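Local coordinates for CRISPR-associated endonuclease Cas1 (Thermotoga maritima, PDB 4XTK) that acts as a metal-dependent DNA endonuclease of the CRISPR adaptive immune system and works as a homodimer that joins with Cas2, at the interface of chains A and B. Residues are numbered along the deposited sequence; one frame, centred on the assembly and turned at random. Chains: chain A/B, CRISPR-associated endonuclease Cas1.

The interface of chains A and B. Residues chain A 55, 59, 62, 81; chain B 50, 70-72, 78.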
ATOM      1  N   LYS A  55      18.006  -0.622  -5.749  1.00 56.87           N
ATOM      2  CA  LYS A  55      16.881   0.139  -5.219  1.00 52.52           C
ATOM      3  C   LYS A  55      16.565   1.335  -6.109  1.00 57.49           C
ATOM      4  O   LYS A  55      15.409   1.726  -6.244  1.00 64.36           O
ATOM      5  CB  LYS A  55      17.164   0.606  -3.786  1.00 49.34           C
ATOM      6  CG  LYS A  55      15.984   1.326  -3.117  1.00 51.70           C
ATOM      7  CD  LYS A  55      16.320   1.816  -1.705  1.00 51.88           C
ATOM      8  CE  LYS A  55      17.080   3.142  -1.736  1.00 58.26           C
ATOM      9  NZ  LYS A  55      17.502   3.614  -0.380  1.00 56.99           N
ATOM     10  N   GLU A  59      13.026   2.757  -7.301  1.00 50.81           N
ATOM     11  CA  GLU A  59      12.593   4.140  -7.128  1.00 50.80           C
ATOM     12  C   GLU A  59      12.057   4.662  -8.451  1.00 57.81           C
ATOM     13  O   GLU A  59      11.054   5.379  -8.490  1.00 61.35           O
ATOM     14  CB  GLU A  59      13.737   5.030  -6.634  1.00 51.71           C
ATOM     15  CG  GLU A  59      14.139   4.823  -5.183  1.00 52.71           C
ATOM     16  CD  GLU A  59      15.326   5.686  -4.784  1.00 74.36           C
ATOM     17  OE1 GLU A  59      15.770   6.505  -5.614  1.00 87.79           O
ATOM     18  OE2 GLU A  59      15.820   5.545  -3.645  1.00 80.44           O
ATOM     19  N   SER A  62       8.772   3.125  -9.159  1.00 44.84           N
ATOM     20  CA  SER A  62       7.818   3.766  -8.263  1.00 42.19           C
ATOM     21  C   SER A  62       7.360   5.118  -8.792  1.00 46.53           C
ATOM     22  O   SER A  62       6.184   5.448  -8.707  1.00 52.03           O
ATOM     23  CB  SER A  62       8.422   3.931  -6.868  1.00 42.89           C
ATOM     24  OG  SER A  62       7.511   4.580  -5.997  1.00 49.34           O
ATOM     25  N   PHE A  81       6.582  -6.330  -6.503  1.00 40.88           N
ATOM     26  CA  PHE A  81       6.954  -5.049  -5.933  1.00 37.72           C
ATOM     27  C   PHE A  81       5.806  -4.080  -6.197  1.00 38.31           C
ATOM     28  O   PHE A  81       5.508  -3.724  -7.340  1.00 41.28           O
ATOM     29  CB  PHE A  81       8.266  -4.533  -6.519  1.00 42.81           C
ATOM     30  CG  PHE A  81       8.536  -3.087  -6.215  1.00 42.70           C
ATOM     31  CD1 PHE A  81       8.942  -2.694  -4.946  1.00 42.44           C
ATOM     32  CD2 PHE A  81       8.379  -2.119  -7.198  1.00 38.94           C
ATOM     33  CE1 PHE A  81       9.186  -1.357  -4.663  1.00 47.91           C
ATOM     34  CE2 PHE A  81       8.617  -0.778  -6.923  1.00 42.65           C
ATOM     35  CZ  PHE A  81       9.024  -0.396  -5.658  1.00 46.71           C
TER
ATOM     36  N   GLU B  50      21.330   2.131  -0.202  1.00 64.80           N
ATOM     37  CA  GLU B  50      21.320   1.752  -1.603  1.00 70.13           C
ATOM     38  C   GLU B  50      21.747   0.291  -1.692  1.00 69.76           C
ATOM     39  O   GLU B  50      22.887  -0.049  -1.392  1.00 74.81           O
ATOM     40  CB  GLU B  50      22.244   2.656  -2.425  1.00 77.38           C
ATOM     41  CG  GLU B  50      21.802   4.114  -2.479  1.00 91.81           C
ATOM     42  CD  GLU B  50      20.490   4.311  -3.233  1.00102.21           C
ATOM     43  OE1 GLU B  50      20.139   3.448  -4.066  1.00107.07           O
ATOM     44  OE2 GLU B  50      19.811   5.333  -2.992  1.00103.93           O
ATOM     45  N   PHE B  70      10.972  -0.640   0.918  1.00 41.29           N
ATOM     46  CA  PHE B  70      12.037   0.213   0.409  1.00 37.36           C
ATOM     47  C   PHE B  70      11.767   1.695   0.684  1.00 39.97           C
ATOM     48  O   PHE B  70      10.650   2.182   0.496  1.00 38.39           O
ATOM     49  CB  PHE B  70      12.229  -0.026  -1.095  1.00 31.38           C
ATOM     50  CG  PHE B  70      12.716  -1.407  -1.431  1.00 40.90           C
ATOM     51  CD1 PHE B  70      14.071  -1.693  -1.431  1.00 41.76           C
ATOM     52  CD2 PHE B  70      11.822  -2.421  -1.735  1.00 44.01           C
ATOM     53  CE1 PHE B  70      14.522  -2.963  -1.736  1.00 46.88           C
ATOM     54  CE2 PHE B  70      12.269  -3.693  -2.041  1.00 45.04           C
ATOM     55  CZ  PHE B  70      13.617  -3.965  -2.040  1.00 50.18           C
ATOM     56  N   PHE B  71      12.802   2.402   1.130  1.00 49.30           N
ATOM     57  CA  PHE B  71      12.721   3.838   1.395  1.00 48.88           C
ATOM     58  C   PHE B  71      13.882   4.576   0.724  1.00 51.62           C
ATOM     59  O   PHE B  71      14.970   4.027   0.570  1.00 58.14           O
ATOM     60  CB  PHE B  71      12.723   4.111   2.901  1.00 49.56           C
ATOM     61  CG  PHE B  71      11.610   3.428   3.643  1.00 49.37           C
ATOM     62  CD1 PHE B  71      11.740   2.112   4.057  1.00 43.14           C
ATOM     63  CD2 PHE B  71      10.435   4.104   3.932  1.00 43.80           C
ATOM     64  CE1 PHE B  71      10.716   1.480   4.735  1.00 37.96           C
ATOM     65  CE2 PHE B  71       9.409   3.481   4.610  1.00 35.87           C
ATOM     66  CZ  PHE B  71       9.550   2.168   5.015  1.00 39.69           C
ATOM     67  N   ASN B  72      13.650   5.818   0.320  1.00 48.38           N
ATOM     68  CA  ASN B  72      14.680   6.581  -0.369  1.00 45.25           C
ATOM     69  C   ASN B  72      15.608   7.320   0.599  1.00 54.26           C
ATOM     70  O   ASN B  72      15.579   7.076   1.809  1.00 51.54           O
ATOM     71  CB  ASN B  72      14.049   7.566  -1.363  1.00 46.55           C
ATOM     72  CG  ASN B  72      13.248   8.682  -0.690  1.00 55.23           C
ATOM     73  OD1 ASN B  72      13.392   8.956   0.504  1.00 55.46           O
ATOM     74  ND2 ASN B  72      12.410   9.348  -1.477  1.00 49.06           N
ATOM     75  N   VAL B  78       9.096   4.325  -0.974  1.00 39.68           N
ATOM     76  CA  VAL B  78       8.916   4.129  -2.411  1.00 51.81           C
ATOM     77  C   VAL B  78       7.991   2.959  -2.763  1.00 49.44           C
ATOM     78  O   VAL B  78       7.275   3.008  -3.764  1.00 54.62           O
ATOM     79  CB  VAL B  78      10.279   3.971  -3.133  1.00 46.61           C
ATOM     80  CG1 VAL B  78      11.199   5.111  -2.738  1.00 44.20           C
ATOM     81  CG2 VAL B  78      10.923   2.648  -2.823  1.00 45.44           C
TER
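A:Lys55, the first residue of helix 55-63, reaches across to the carbonyl of B:Phe71 at the end of strand 68-71. With CG anti to the backbone N (chi1 -176°), its chain starts out alongside B:Phe70, running opposite to that side chain. CB lies near the carboxylate of B:Glu50. CG of A:Lys55 packs 4.0 Å from CD1 of B:Phe70, raised above the plane of the ring, and CD moves on to the carbonyl oxygen of B:Phe71. A bend at chi3 then turns CE and the ammonium group around that oxygen, and A:Lys55 NZ donates a hydrogen bond of 2.7 Å to B:Phe71 O, in the carbonyl plane and with a C=O...NZ angle of 159°, close to in line with the carbonyl. B:Glu50 crosses the lysine at about a right angle; its OE2 makes a long salt bridge of 3.9 Å to A:Lys55 NZ, and its poor order suggests a loose hold. One turn along the helix, the carboxylate of A:Glu59 comes up to the backbone side of B:Asn72, with OE2 3.5 Å from CB, while its CG rests on CG1 of B:Val78 at 3.8 Å. Since A:Glu59 and B:Glu50 bring two acidic groups close together, the lysine ammonium probably offsets some of their repulsion. At the other ortho carbon of B:Phe70, CD2 meets CE1 of A:Phe81, which approaches over the same face of the ring as the lysine, and the two phenylalanine side chains cross obliquely. The patch belongs to the two-fold interface of the Cas1 homodimer, and its contacts recur with the chains exchanged. Near the helix end, the hydroxyl OG of A:Ser62 donates to B:Val78 O at 2.7 Å, tilted 16° from the carbonyl plane.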